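Local atomic coordinates of chaperone CupB2 (PDB entry 3Q48), a protein that probably acts as a periplasmic chaperone that assists the folding of pilus subunits during the biogenesis of fimbriae. Residues G34-F39 with R139-F144; D109-F114 with F143-Q148; V175-P180 with G204-F209. All coordinates share one frame; numbering follows the deposited sequence.

Contact 1 of 3, residues G34-F39 with R139-F144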
ATOM      1  N   GLY A  34      -6.050   4.230   8.717  1.00 54.47           N
ATOM      2  CA  GLY A  34      -4.848   3.428   8.445  1.00 49.55           C
ATOM      3  C   GLY A  34      -4.870   1.990   7.963  1.00 45.98           C
ATOM      4  O   GLY A  34      -4.974   1.058   8.773  1.00 47.09           O
ATOM      5  N   THR A  35      -4.764   1.801   6.655  1.00 41.31           N
ATOM      6  CA  THR A  35      -4.085   0.632   6.116  1.00 37.02           C
ATOM      7  C   THR A  35      -3.019   1.104   5.093  1.00 34.25           C
ATOM      8  O   THR A  35      -2.064   0.374   4.797  1.00 32.99           O
ATOM      9  CB  THR A  35      -5.029  -0.446   5.523  1.00 37.55           C
ATOM     10  OG1 THR A  35      -5.596   0.022   4.309  1.00 35.70           O
ATOM     11  CG2 THR A  35      -6.187  -0.855   6.514  1.00 40.48           C
ATOM     12  N   ARG A  36      -3.172   2.323   4.576  1.00 30.40           N
ATOM     13  CA  ARG A  36      -2.178   2.895   3.674  1.00 29.75           C
ATOM     14  C   ARG A  36      -2.165   4.402   3.858  1.00 28.58           C
ATOM     15  O   ARG A  36      -3.142   4.947   4.363  1.00 27.46           O
ATOM     16  CB  ARG A  36      -2.429   2.529   2.177  1.00 29.21           C
ATOM     17  CG  ARG A  36      -3.674   3.208   1.580  1.00 30.83           C
ATOM     18  CD  ARG A  36      -4.658   2.207   0.924  1.00 28.05           C
ATOM     19  NE  ARG A  36      -4.484   0.936   1.566  1.00 26.17           N
ATOM     20  CZ  ARG A  36      -3.933  -0.147   1.005  1.00 28.27           C
ATOM     21  NH1 ARG A  36      -3.562  -0.199  -0.301  1.00 21.62           N
ATOM     22  NH2 ARG A  36      -3.838  -1.235   1.762  1.00 27.95           N
ATOM     23  N   VAL A  37      -1.074   5.056   3.427  1.00 27.34           N
ATOM     24  CA  VAL A  37      -0.997   6.528   3.420  1.00 27.40           C
ATOM     25  C   VAL A  37      -0.903   7.085   1.972  1.00 27.92           C
ATOM     26  O   VAL A  37      -0.062   6.654   1.199  1.00 28.28           O
ATOM     27  CB  VAL A  37       0.193   7.031   4.271  1.00 27.60           C
ATOM     28  CG1 VAL A  37       0.323   8.513   4.159  1.00 28.41           C
ATOM     29  CG2 VAL A  37       0.054   6.565   5.784  1.00 26.89           C
ATOM     30  N   VAL A  38      -1.768   8.029   1.604  1.00 27.34           N
ATOM     31  CA  VAL A  38      -1.652   8.659   0.323  1.00 27.04           C
ATOM     32  C   VAL A  38      -1.048  10.017   0.545  1.00 28.10           C
ATOM     33  O   VAL A  38      -1.537  10.814   1.368  1.00 28.15           O
ATOM     34  CB  VAL A  38      -2.994   8.773  -0.380  1.00 27.59           C
ATOM     35  CG1 VAL A  38      -2.833   9.511  -1.702  1.00 28.77           C
ATOM     36  CG2 VAL A  38      -3.558   7.365  -0.653  1.00 26.41           C
ATOM     37  N   PHE A  39       0.050  10.279  -0.157  1.00 28.07           N
ATOM     38  CA  PHE A  39       0.691  11.529   0.033  1.00 28.82           C
ATOM     39  C   PHE A  39       0.558  12.294  -1.256  1.00 30.34           C
ATOM     40  O   PHE A  39       1.230  11.971  -2.234  1.00 32.04           O
ATOM     41  CB  PHE A  39       2.147  11.379   0.456  1.00 27.66           C
ATOM     42  CG  PHE A  39       2.700  12.617   1.040  1.00 25.72           C
ATOM     43  CD1 PHE A  39       3.035  12.665   2.383  1.00 22.71           C
ATOM     44  CD2 PHE A  39       2.870  13.779   0.237  1.00 26.21           C
ATOM     45  CE1 PHE A  39       3.537  13.861   2.972  1.00 22.92           C
ATOM     46  CE2 PHE A  39       3.385  14.999   0.798  1.00 24.40           C
ATOM     47  CZ  PHE A  39       3.698  15.023   2.193  1.00 24.18           C
ATOM     48  N   ARG A 139       3.763  -2.439   9.031  1.00 34.84           N
ATOM     49  CA  ARG A 139       4.333  -1.946   7.787  1.00 32.76           C
ATOM     50  C   ARG A 139       3.263  -1.549   6.772  1.00 31.20           C
ATOM     51  O   ARG A 139       2.625  -2.440   6.222  1.00 31.77           O
ATOM     52  CB  ARG A 139       5.222  -3.036   7.222  1.00 33.16           C
ATOM     53  CG  ARG A 139       6.255  -2.515   6.260  1.00 34.08           C
ATOM     54  CD  ARG A 139       7.327  -3.515   5.975  1.00 30.29           C
ATOM     55  NE  ARG A 139       7.923  -3.153   4.705  1.00 31.34           N
ATOM     56  CZ  ARG A 139       8.947  -2.317   4.573  1.00 32.65           C
ATOM     57  NH1 ARG A 139       9.517  -1.748   5.642  1.00 30.33           N
ATOM     58  NH2 ARG A 139       9.422  -2.073   3.366  1.00 34.25           N
ATOM     59  N   PHE A 140       3.082  -0.232   6.527  1.00 29.64           N
ATOM     60  CA  PHE A 140       2.037   0.385   5.616  1.00 28.05           C
ATOM     61  C   PHE A 140       2.562   1.016   4.301  1.00 26.85           C
ATOM     62  O   PHE A 140       3.604   1.662   4.277  1.00 26.13           O
ATOM     63  CB  PHE A 140       1.217   1.464   6.372  1.00 28.21           C
ATOM     64  CG  PHE A 140       0.740   0.990   7.702  1.00 31.76           C
ATOM     65  CD1 PHE A 140      -0.474   0.304   7.808  1.00 34.43           C
ATOM     66  CD2 PHE A 140       1.565   1.104   8.838  1.00 31.45           C
ATOM     67  CE1 PHE A 140      -0.895  -0.230   9.059  1.00 37.43           C
ATOM     68  CE2 PHE A 140       1.165   0.597  10.056  1.00 35.03           C
ATOM     69  CZ  PHE A 140      -0.069  -0.069  10.186  1.00 36.58           C
ATOM     70  N   LYS A 141       1.825   0.851   3.212  1.00 24.95           N
ATOM     71  CA  LYS A 141       2.235   1.427   1.974  1.00 23.95           C
ATOM     72  C   LYS A 141       2.056   2.917   2.058  1.00 23.95           C
ATOM     73  O   LYS A 141       1.010   3.398   2.548  1.00 24.09           O
ATOM     74  CB  LYS A 141       1.395   0.876   0.830  1.00 24.05           C
ATOM     75  CG  LYS A 141       1.725  -0.519   0.510  1.00 23.94           C
ATOM     76  CD  LYS A 141       0.675  -1.138  -0.412  1.00 24.97           C
ATOM     77  CE  LYS A 141       0.903  -2.678  -0.370  1.00 26.42           C
ATOM     78  NZ  LYS A 141      -0.117  -3.469  -1.118  1.00 27.70           N
ATOM     79  N   LEU A 142       3.055   3.650   1.561  1.00 23.89           N
ATOM     80  CA  LEU A 142       2.911   5.097   1.348  1.00 24.24           C
ATOM     81  C   LEU A 142       2.998   5.418  -0.158  1.00 24.39           C
ATOM     82  O   LEU A 142       3.980   5.119  -0.829  1.00 25.85           O
ATOM     83  CB  LEU A 142       3.949   5.866   2.163  1.00 25.04           C
ATOM     84  CG  LEU A 142       3.758   7.361   2.535  1.00 27.45           C
ATOM     85  CD1 LEU A 142       4.824   7.775   3.519  1.00 27.47           C
ATOM     86  CD2 LEU A 142       3.871   8.279   1.359  1.00 27.50           C
ATOM     87  N   PHE A 143       1.940   5.981  -0.699  1.00 23.60           N
ATOM     88  CA  PHE A 143       1.885   6.357  -2.100  1.00 23.61           C
ATOM     89  C   PHE A 143       2.099   7.874  -2.288  1.00 23.94           C
ATOM     90  O   PHE A 143       1.250   8.701  -1.947  1.00 24.09           O
ATOM     91  CB  PHE A 143       0.544   5.938  -2.743  1.00 23.10           C
ATOM     92  CG  PHE A 143       0.226   4.463  -2.609  1.00 20.88           C
ATOM     93  CD1 PHE A 143       0.881   3.516  -3.383  1.00 20.08           C
ATOM     94  CD2 PHE A 143      -0.761   4.037  -1.727  1.00 17.41           C
ATOM     95  CE1 PHE A 143       0.569   2.134  -3.261  1.00 17.98           C
ATOM     96  CE2 PHE A 143      -1.096   2.676  -1.597  1.00 15.88           C
ATOM     97  CZ  PHE A 143      -0.455   1.735  -2.357  1.00 19.18           C
ATOM     98  N   PHE A 144       3.249   8.242  -2.834  1.00 24.62           N
ATOM     99  CA  PHE A 144       3.429   9.632  -3.229  1.00 25.13           C
ATOM    100  C   PHE A 144       2.778   9.788  -4.579  1.00 26.03           C
ATOM    101  O   PHE A 144       3.137   9.057  -5.528  1.00 25.86           O
ATOM    102  CB  PHE A 144       4.873   9.979  -3.384  1.00 25.44           C
ATOM    103  CG  PHE A 144       5.079  11.376  -3.733  1.00 25.71           C
ATOM    104  CD1 PHE A 144       4.991  12.365  -2.739  1.00 26.12           C
ATOM    105  CD2 PHE A 144       5.331  11.739  -5.058  1.00 26.75           C
ATOM    106  CE1 PHE A 144       5.198  13.735  -3.044  1.00 28.48           C
ATOM    107  CE2 PHE A 144       5.516  13.131  -5.408  1.00 30.89           C
ATOM    108  CZ  PHE A 144       5.447  14.126  -4.390  1.00 29.55           C
TER
HETATM  109  O   HOH W   1      -0.560  -0.879   3.342  1.00 12.98           O
HETATM  110  O   HOH W   2      -2.467  -3.402   0.439  1.00 30.56           O
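Val37, Val38 and Phe39 of strand 36-39 lie beside Leu142, Phe143 and Phe144 of strand 139-144, running parallel and in register. Such pairing of a domain's first strand with its last is known from Ig-like folds, and here forms one margin of the N-terminal domain's sheet. Backbone bonds hold the pair: Val37 N gives to Lys141 O (2.8 Å), Phe143 N to Val37 O, and Phe39 N to Phe143 O (2.7 Å). Leu142 CA also points its hydrogen at Val37 O, and Phe144 CA at Phe39 O, as weaker CA-H...O contacts. On the face of Val37, Phe39, Leu142 and Phe144 the packing is apolar. Val37 CG1 lies against Leu142 CG, Leu142 CD2 reaches Phe39 CB at 3.7 Å, and Phe39 CD2 meets Phe144 CD1 at 3.9 Å in the interior of the Ig-like domain, where Phe39 also touches Val46, Ile99 and Tyr101. On the face of Phe143 the contacts are mixed. Arg36 bends at chi2 (-127°) and chi3, bringing NH1 to the edge of the Phe143 ring, 4.0 Å from CE2, with the guanidinium and ring planes 37° apart. Its NE donates to in-plane Thr35 OG1, which helps fix the group's rotation. Arg36 and Lys141, with NH1 and NZ 4.8 Å apart, probably correspond to the Arg and Lys that hold a subunit's C-terminal carboxylate in PapD-like chaperones; here water 2 lies between them, accepting from Arg36 NH2 (2.9 Å) and Lys141 NZ. Thr35 O sits at the edge of the Phe140 ring, 3.4 Å from CD1.

Contact 2 of 3, residues D109-F114 with F143-Q148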
ATOM      1  N   ASP A 109       5.296  11.483 -13.406  1.00 39.27           N
ATOM      2  CA  ASP A 109       4.261  10.866 -14.280  1.00 38.69           C
ATOM      3  C   ASP A 109       3.645   9.570 -13.710  1.00 36.04           C
ATOM      4  O   ASP A 109       2.904   8.863 -14.406  1.00 34.55           O
ATOM      5  CB  ASP A 109       4.915  10.455 -15.596  1.00 40.10           C
ATOM      6  CG  ASP A 109       5.849   9.270 -15.399  1.00 41.20           C
ATOM      7  OD1 ASP A 109       6.715   9.348 -14.496  1.00 44.08           O
ATOM      8  OD2 ASP A 109       5.718   8.273 -16.117  1.00 42.88           O
ATOM      9  N   ARG A 110       4.014   9.248 -12.472  1.00 34.58           N
ATOM     10  CA  ARG A 110       3.562   8.042 -11.799  1.00 33.09           C
ATOM     11  C   ARG A 110       3.739   8.161 -10.300  1.00 31.94           C
ATOM     12  O   ARG A 110       4.560   8.937  -9.807  1.00 32.84           O
ATOM     13  CB  ARG A 110       4.275   6.784 -12.342  1.00 32.56           C
ATOM     14  CG  ARG A 110       5.770   6.755 -12.073  1.00 34.13           C
ATOM     15  CD  ARG A 110       6.452   5.729 -12.966  1.00 35.50           C
ATOM     16  NE  ARG A 110       6.614   6.214 -14.351  1.00 38.73           N
ATOM     17  CZ  ARG A 110       6.913   5.426 -15.384  1.00 39.52           C
ATOM     18  NH1 ARG A 110       7.083   4.111 -15.189  1.00 37.96           N
ATOM     19  NH2 ARG A 110       7.033   5.944 -16.601  1.00 39.66           N
ATOM     20  N   GLU A 111       2.930   7.390  -9.581  1.00 30.88           N
ATOM     21  CA  GLU A 111       3.028   7.283  -8.134  1.00 29.35           C
ATOM     22  C   GLU A 111       4.408   6.733  -7.782  1.00 29.10           C
ATOM     23  O   GLU A 111       5.014   5.950  -8.549  1.00 28.92           O
ATOM     24  CB  GLU A 111       1.923   6.341  -7.626  1.00 27.15           C
ATOM     25  CG  GLU A 111       0.633   7.068  -7.338  1.00 27.49           C
ATOM     26  CD  GLU A 111      -0.500   6.163  -6.807  1.00 29.52           C
ATOM     27  OE1 GLU A 111      -0.473   4.894  -6.996  1.00 27.59           O
ATOM     28  OE2 GLU A 111      -1.433   6.752  -6.213  1.00 26.37           O
ATOM     29  N   SER A 112       4.907   7.162  -6.630  1.00 29.55           N
ATOM     30  CA  SER A 112       6.043   6.473  -5.962  1.00 29.08           C
ATOM     31  C   SER A 112       5.608   5.758  -4.676  1.00 27.57           C
ATOM     32  O   SER A 112       4.696   6.203  -3.959  1.00 25.13           O
ATOM     33  CB  SER A 112       7.174   7.427  -5.690  1.00 29.25           C
ATOM     34  OG  SER A 112       7.769   7.783  -6.930  1.00 32.39           O
ATOM     35  N   LEU A 113       6.258   4.621  -4.444  1.00 27.54           N
ATOM     36  CA  LEU A 113       5.947   3.751  -3.322  1.00 26.56           C
ATOM     37  C   LEU A 113       7.018   3.777  -2.211  1.00 25.92           C
ATOM     38  O   LEU A 113       8.198   3.512  -2.466  1.00 25.76           O
ATOM     39  CB  LEU A 113       5.779   2.359  -3.847  1.00 26.49           C
ATOM     40  CG  LEU A 113       5.519   1.321  -2.776  1.00 27.47           C
ATOM     41  CD1 LEU A 113       4.186   1.531  -1.997  1.00 23.24           C
ATOM     42  CD2 LEU A 113       5.638  -0.020  -3.520  1.00 27.83           C
ATOM     43  N   PHE A 114       6.580   4.145  -1.003  1.00 24.76           N
ATOM     44  CA  PHE A 114       7.377   4.111   0.222  1.00 24.63           C
ATOM     45  C   PHE A 114       6.660   3.301   1.316  1.00 24.68           C
ATOM     46  O   PHE A 114       5.491   2.877   1.151  1.00 24.84           O
ATOM     47  CB  PHE A 114       7.675   5.525   0.684  1.00 25.33           C
ATOM     48  CG  PHE A 114       8.576   6.293  -0.270  1.00 26.07           C
ATOM     49  CD1 PHE A 114       9.960   6.245  -0.129  1.00 27.25           C
ATOM     50  CD2 PHE A 114       8.043   7.017  -1.323  1.00 26.22           C
ATOM     51  CE1 PHE A 114      10.811   6.933  -1.005  1.00 27.48           C
ATOM     52  CE2 PHE A 114       8.907   7.725  -2.245  1.00 29.42           C
ATOM     53  CZ  PHE A 114      10.280   7.682  -2.060  1.00 28.19           C
ATOM     54  N   PHE A 143       1.940   5.981  -0.699  1.00 23.60           N
ATOM     55  CA  PHE A 143       1.885   6.357  -2.100  1.00 23.61           C
ATOM     56  C   PHE A 143       2.099   7.874  -2.288  1.00 23.94           C
ATOM     57  O   PHE A 143       1.250   8.701  -1.947  1.00 24.09           O
ATOM     58  CB  PHE A 143       0.544   5.938  -2.743  1.00 23.10           C
ATOM     59  CG  PHE A 143       0.226   4.463  -2.609  1.00 20.88           C
ATOM     60  CD1 PHE A 143       0.881   3.516  -3.383  1.00 20.08           C
ATOM     61  CD2 PHE A 143      -0.761   4.037  -1.727  1.00 17.41           C
ATOM     62  CE1 PHE A 143       0.569   2.134  -3.261  1.00 17.98           C
ATOM     63  CE2 PHE A 143      -1.096   2.676  -1.597  1.00 15.88           C
ATOM     64  CZ  PHE A 143      -0.455   1.735  -2.357  1.00 19.18           C
ATOM     65  N   PHE A 144       3.249   8.242  -2.834  1.00 24.62           N
ATOM     66  CA  PHE A 144       3.429   9.632  -3.229  1.00 25.13           C
ATOM     67  C   PHE A 144       2.778   9.788  -4.579  1.00 26.03           C
ATOM     68  O   PHE A 144       3.137   9.057  -5.528  1.00 25.86           O
ATOM     69  CB  PHE A 144       4.873   9.979  -3.384  1.00 25.44           C
ATOM     70  CG  PHE A 144       5.079  11.376  -3.733  1.00 25.71           C
ATOM     71  CD1 PHE A 144       4.991  12.365  -2.739  1.00 26.12           C
ATOM     72  CD2 PHE A 144       5.331  11.739  -5.058  1.00 26.75           C
ATOM     73  CE1 PHE A 144       5.198  13.735  -3.044  1.00 28.48           C
ATOM     74  CE2 PHE A 144       5.516  13.131  -5.408  1.00 30.89           C
ATOM     75  CZ  PHE A 144       5.447  14.126  -4.390  1.00 29.55           C
ATOM     76  N   ARG A 145       1.830  10.735  -4.654  1.00 26.13           N
ATOM     77  CA  ARG A 145       1.005  10.905  -5.826  1.00 27.10           C
ATOM     78  C   ARG A 145       1.099  12.326  -6.446  1.00 28.71           C
ATOM     79  O   ARG A 145       0.560  13.308  -5.878  1.00 29.22           O
ATOM     80  CB  ARG A 145      -0.428  10.529  -5.502  1.00 26.23           C
ATOM     81  CG  ARG A 145      -1.336  10.520  -6.691  1.00 26.57           C
ATOM     82  CD  ARG A 145      -2.716  10.120  -6.240  1.00 28.13           C
ATOM     83  NE  ARG A 145      -2.760   8.714  -5.825  1.00 26.77           N
ATOM     84  CZ  ARG A 145      -3.758   8.170  -5.122  1.00 23.86           C
ATOM     85  NH1 ARG A 145      -4.801   8.932  -4.736  1.00 19.45           N
ATOM     86  NH2 ARG A 145      -3.719   6.865  -4.827  1.00 19.54           N
ATOM     87  N   PRO A 146       1.787  12.438  -7.599  1.00 29.38           N
ATOM     88  CA  PRO A 146       1.807  13.734  -8.286  1.00 31.26           C
ATOM     89  C   PRO A 146       0.373  14.267  -8.564  1.00 33.13           C
ATOM     90  O   PRO A 146      -0.577  13.472  -8.902  1.00 32.64           O
ATOM     91  CB  PRO A 146       2.560  13.448  -9.610  1.00 31.14           C
ATOM     92  CG  PRO A 146       3.474  12.278  -9.291  1.00 31.87           C
ATOM     93  CD  PRO A 146       2.650  11.421  -8.245  1.00 29.40           C
ATOM     94  N   SER A 147       0.235  15.599  -8.459  1.00 34.81           N
ATOM     95  CA  SER A 147      -1.044  16.310  -8.568  1.00 36.15           C
ATOM     96  C   SER A 147      -1.859  15.994  -9.790  1.00 37.95           C
ATOM     97  O   SER A 147      -3.070  15.796  -9.710  1.00 39.07           O
ATOM     98  CB  SER A 147      -0.795  17.800  -8.510  1.00 36.74           C
ATOM     99  OG  SER A 147      -0.060  18.041  -7.337  1.00 35.68           O
ATOM    100  N   GLN A 148      -1.204  15.923 -10.935  1.00 40.04           N
ATOM    101  CA  GLN A 148      -1.948  15.673 -12.156  1.00 41.61           C
ATOM    102  C   GLN A 148      -2.518  14.244 -12.273  1.00 39.88           C
ATOM    103  O   GLN A 148      -3.155  13.941 -13.275  1.00 41.26           O
ATOM    104  CB  GLN A 148      -1.178  16.193 -13.404  1.00 43.84           C
ATOM    105  CG  GLN A 148      -0.316  15.205 -14.202  1.00 47.05           C
ATOM    106  CD  GLN A 148       0.891  14.664 -13.460  1.00 51.36           C
ATOM    107  OE1 GLN A 148       1.323  15.190 -12.425  1.00 52.99           O
ATOM    108  NE2 GLN A 148       1.447  13.587 -13.998  1.00 55.15           N
TER
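Glu111 and Arg145 lie side by side and point the same way, their carboxylate and guanidinium nearly coplanar (19° between planes). Glu111 extends straight beyond CG, whereas Arg145 bends at chi3 (-69°), turning its NE side to the acid. A salt bridge results: Glu111 OE2 sits at the guanidinium edge, in plane, 2.7 Å from Arg145 NH2, which meets it nearly along the C-O axis. NE also donates to OE2, though the modelled separation is too short to be trusted. The carboxylate also crosses the Phe143 ring, their planes 14° apart. The other ends reach the C-terminal domain, Glu111 OE1 to Tyr184 N and Arg145 NH1 to Asp235, a charged bridge between domains reminiscent of the one in PapD-like chaperones. The backbones beneath belong to neighbouring antiparallel strands of the Ig-like N-terminal domain. Ser112 and Phe144 are a hydrogen-bonded pair, with Ser112 N to Phe144 O at 2.8 Å and Phe144 N to Ser112 O at 2.7 Å; Leu113 and Phe143 form the adjoining non-hydrogen-bonded pair. These last two also point alike, Leu113 CD1 coming to 3.9 Å from Phe143 CE1. Past the strand end, Pro146 CD rests against Arg110 O at 3.5 Å, while the Arg110 guanidinium folds back to grip Asp109 side-on through NE and NH2.

Contact 3 of 3, residues V175-P180 with G204-F209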
ATOM      1  N   VAL A 175      -0.959 -16.781 -15.238  1.00 45.47           N
ATOM      2  CA  VAL A 175      -1.697 -15.649 -15.821  1.00 43.66           C
ATOM      3  C   VAL A 175      -1.005 -14.342 -15.500  1.00 41.94           C
ATOM      4  O   VAL A 175      -0.267 -14.226 -14.502  1.00 41.61           O
ATOM      5  CB  VAL A 175      -3.235 -15.536 -15.401  1.00 43.82           C
ATOM      6  CG1 VAL A 175      -3.899 -16.909 -15.236  1.00 44.99           C
ATOM      7  CG2 VAL A 175      -3.430 -14.672 -14.158  1.00 40.03           C
ATOM      8  N   GLN A 176      -1.271 -13.351 -16.329  1.00 39.86           N
ATOM      9  CA  GLN A 176      -0.543 -12.107 -16.222  1.00 38.51           C
ATOM     10  C   GLN A 176      -1.521 -10.956 -16.285  1.00 36.41           C
ATOM     11  O   GLN A 176      -2.495 -10.995 -17.034  1.00 35.48           O
ATOM     12  CB  GLN A 176       0.517 -12.010 -17.333  1.00 39.28           C
ATOM     13  CG  GLN A 176       1.238 -10.701 -17.350  1.00 41.84           C
ATOM     14  CD  GLN A 176       2.334 -10.630 -18.412  1.00 46.76           C
ATOM     15  OE1 GLN A 176       2.049 -10.575 -19.612  1.00 47.04           O
ATOM     16  NE2 GLN A 176       3.597 -10.579 -17.964  1.00 49.10           N
ATOM     17  N   VAL A 177      -1.275  -9.953 -15.449  1.00 34.91           N
ATOM     18  CA  VAL A 177      -1.971  -8.678 -15.564  1.00 32.93           C
ATOM     19  C   VAL A 177      -1.002  -7.634 -16.072  1.00 33.02           C
ATOM     20  O   VAL A 177       0.162  -7.618 -15.671  1.00 32.42           O
ATOM     21  CB  VAL A 177      -2.556  -8.250 -14.226  1.00 31.43           C
ATOM     22  CG1 VAL A 177      -1.464  -8.047 -13.203  1.00 29.60           C
ATOM     23  CG2 VAL A 177      -3.381  -7.017 -14.409  1.00 30.82           C
ATOM     24  N   ASN A 178      -1.472  -6.774 -16.973  1.00 33.54           N
ATOM     25  CA  ASN A 178      -0.682  -5.608 -17.385  1.00 33.63           C
ATOM     26  C   ASN A 178      -1.331  -4.345 -16.877  1.00 31.94           C
ATOM     27  O   ASN A 178      -2.496  -4.098 -17.139  1.00 31.31           O
ATOM     28  CB  ASN A 178      -0.447  -5.528 -18.903  1.00 35.26           C
ATOM     29  CG  ASN A 178       0.327  -4.228 -19.335  1.00 39.22           C
ATOM     30  OD1 ASN A 178      -0.171  -3.484 -20.190  1.00 46.25           O
ATOM     31  ND2 ASN A 178       1.526  -3.968 -18.755  1.00 37.29           N
ATOM     32  N   ASN A 179      -0.547  -3.577 -16.128  1.00 30.68           N
ATOM     33  CA  ASN A 179      -0.963  -2.298 -15.581  1.00 29.27           C
ATOM     34  C   ASN A 179      -0.357  -1.159 -16.407  1.00 30.16           C
ATOM     35  O   ASN A 179       0.778  -0.709 -16.147  1.00 29.03           O
ATOM     36  CB  ASN A 179      -0.547  -2.146 -14.120  1.00 27.46           C
ATOM     37  CG  ASN A 179      -1.040  -0.820 -13.498  1.00 26.21           C
ATOM     38  OD1 ASN A 179      -1.907  -0.111 -14.071  1.00 21.66           O
ATOM     39  ND2 ASN A 179      -0.521  -0.510 -12.304  1.00 19.41           N
ATOM     40  N   PRO A 180      -1.154  -0.673 -17.360  1.00 30.29           N
ATOM     41  CA  PRO A 180      -0.796   0.346 -18.291  1.00 31.33           C
ATOM     42  C   PRO A 180      -1.178   1.745 -17.721  1.00 31.45           C
ATOM     43  O   PRO A 180      -1.436   2.670 -18.492  1.00 34.40           O
ATOM     44  CB  PRO A 180      -1.647  -0.037 -19.523  1.00 30.24           C
ATOM     45  CG  PRO A 180      -2.960  -0.489 -18.871  1.00 30.70           C
ATOM     46  CD  PRO A 180      -2.570  -1.091 -17.526  1.00 30.19           C
ATOM     47  N   GLY A 204      -1.636  -9.328  -4.047  1.00 30.91           N
ATOM     48  CA  GLY A 204      -0.402  -8.674  -4.413  1.00 29.60           C
ATOM     49  C   GLY A 204      -0.656  -7.283  -4.925  1.00 28.60           C
ATOM     50  O   GLY A 204      -1.706  -6.673  -4.662  1.00 29.09           O
ATOM     51  N   MET A 205       0.311  -6.769  -5.652  1.00 27.43           N
ATOM     52  CA  MET A 205       0.268  -5.395  -6.083  1.00 25.91           C
ATOM     53  C   MET A 205       1.030  -5.345  -7.380  1.00 26.18           C
ATOM     54  O   MET A 205       2.082  -5.994  -7.515  1.00 26.19           O
ATOM     55  CB  MET A 205       0.978  -4.496  -5.068  1.00 24.78           C
ATOM     56  CG  MET A 205       0.852  -3.064  -5.401  1.00 24.05           C
ATOM     57  SD  MET A 205       1.409  -1.894  -4.149  1.00 29.30           S
ATOM     58  CE  MET A 205       3.109  -2.428  -3.817  1.00 27.11           C
ATOM     59  N   VAL A 206       0.497  -4.568  -8.312  1.00 25.05           N
ATOM     60  CA  VAL A 206       1.137  -4.345  -9.563  1.00 25.09           C
ATOM     61  C   VAL A 206       1.446  -2.836  -9.608  1.00 25.33           C
ATOM     62  O   VAL A 206       0.624  -1.968  -9.262  1.00 24.60           O
ATOM     63  CB  VAL A 206       0.271  -4.870 -10.771  1.00 25.87           C
ATOM     64  CG1 VAL A 206      -1.015  -4.020 -10.984  1.00 24.17           C
ATOM     65  CG2 VAL A 206       1.098  -4.939 -12.066  1.00 26.61           C
ATOM     66  N   ALA A 207       2.682  -2.566  -9.996  1.00 25.58           N
ATOM     67  CA  ALA A 207       3.281  -1.236 -10.029  1.00 25.14           C
ATOM     68  C   ALA A 207       2.858  -0.566 -11.335  1.00 25.83           C
ATOM     69  O   ALA A 207       2.564  -1.283 -12.333  1.00 25.84           O
ATOM     70  CB  ALA A 207       4.819  -1.391  -9.974  1.00 24.02           C
ATOM     71  N   PRO A 208       2.842   0.786 -11.354  1.00 25.65           N
ATOM     72  CA  PRO A 208       2.511   1.502 -12.591  1.00 26.47           C
ATOM     73  C   PRO A 208       3.358   1.000 -13.799  1.00 27.77           C
ATOM     74  O   PRO A 208       4.532   0.678 -13.653  1.00 26.52           O
ATOM     75  CB  PRO A 208       2.893   2.967 -12.294  1.00 26.38           C
ATOM     76  CG  PRO A 208       3.108   3.049 -10.803  1.00 25.15           C
ATOM     77  CD  PRO A 208       3.499   1.658 -10.357  1.00 25.53           C
ATOM     78  N   PHE A 209       2.743   0.927 -14.971  1.00 28.95           N
ATOM     79  CA  PHE A 209       3.476   0.603 -16.178  1.00 31.82           C
ATOM     80  C   PHE A 209       4.284  -0.716 -16.026  1.00 32.58           C
ATOM     81  O   PHE A 209       5.411  -0.849 -16.536  1.00 34.20           O
ATOM     82  CB  PHE A 209       4.316   1.816 -16.604  1.00 31.84           C
ATOM     83  CG  PHE A 209       3.522   3.108 -16.683  1.00 32.87           C
ATOM     84  CD1 PHE A 209       2.414   3.226 -17.533  1.00 33.23           C
ATOM     85  CD2 PHE A 209       3.912   4.240 -15.931  1.00 33.73           C
ATOM     86  CE1 PHE A 209       1.691   4.456 -17.648  1.00 32.09           C
ATOM     87  CE2 PHE A 209       3.187   5.457 -16.010  1.00 32.30           C
ATOM     88  CZ  PHE A 209       2.063   5.557 -16.868  1.00 32.29           C
TER
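The Asn179 carboxamide lies between Val206 and Ala207: Val206 CG1 is on one side of its plane and Ala207 O on the other, both approaching obliquely. ND2 makes a weak, bent hydrogen bond to Ala207 O (3.2 Å, 130° at the hydrogen), but it also donates to Tyr183 O, and OD1 bonds to Thr181 OG1, which holds the buried amide at both ends. The other flat group, the Phe209 ring, meets Pro180 O at an oblique angle, CE1 being 3.7 Å from that oxygen. Asn179 CG stands anti to the backbone N (chi1 -177°), carrying the amide toward Ala207 O. CB itself points toward the second segment, and Asn179 CB lies 3.7 Å from Val206 CG1. Next to it, Val206 CG2 touches Val177 CG1 at 4.2 Å, so the valine presents both methyls to the 175-180 segment. Phe209 has a positive phi (54°), consistent with a sharp change of course after Pro208. The contact lies between strands of the two sheets of the C-terminal Ig-like domain, at its end facing the N-terminal domain. Strand 204-206 ends the edge strand 197-206, and the chain then crosses to strand 210-214, which pairs with strand 175-179. Val206 also packs on Val185 and Phe187 of strand 185-194, its own sheet neighbour, while Val177 leans on Trp161 of strand 160-163 and on Lys212 and Phe214 of strand 210-214.

From the N terminus, contact 1 opens at 34-39 and closes a loop of about a hundred residues on strand 136-145, holding most of the N-terminal domain between its ends. Contact 2 opens inside that loop, at 109-114, and ends a few residues beyond contact 1, so the two cross slightly rather than nest. They share Phe143 and Phe144, and together put strand 136-145 between its two sheet neighbours. Contact 3 follows in series and closes a short loop within the C-terminal domain. The domains nevertheless touch: Phe209 lies against Asp109 and Arg110 of contact 2, and Met205 meets Leu113 of contact 2 and Lys141 and Phe143 of contact 1.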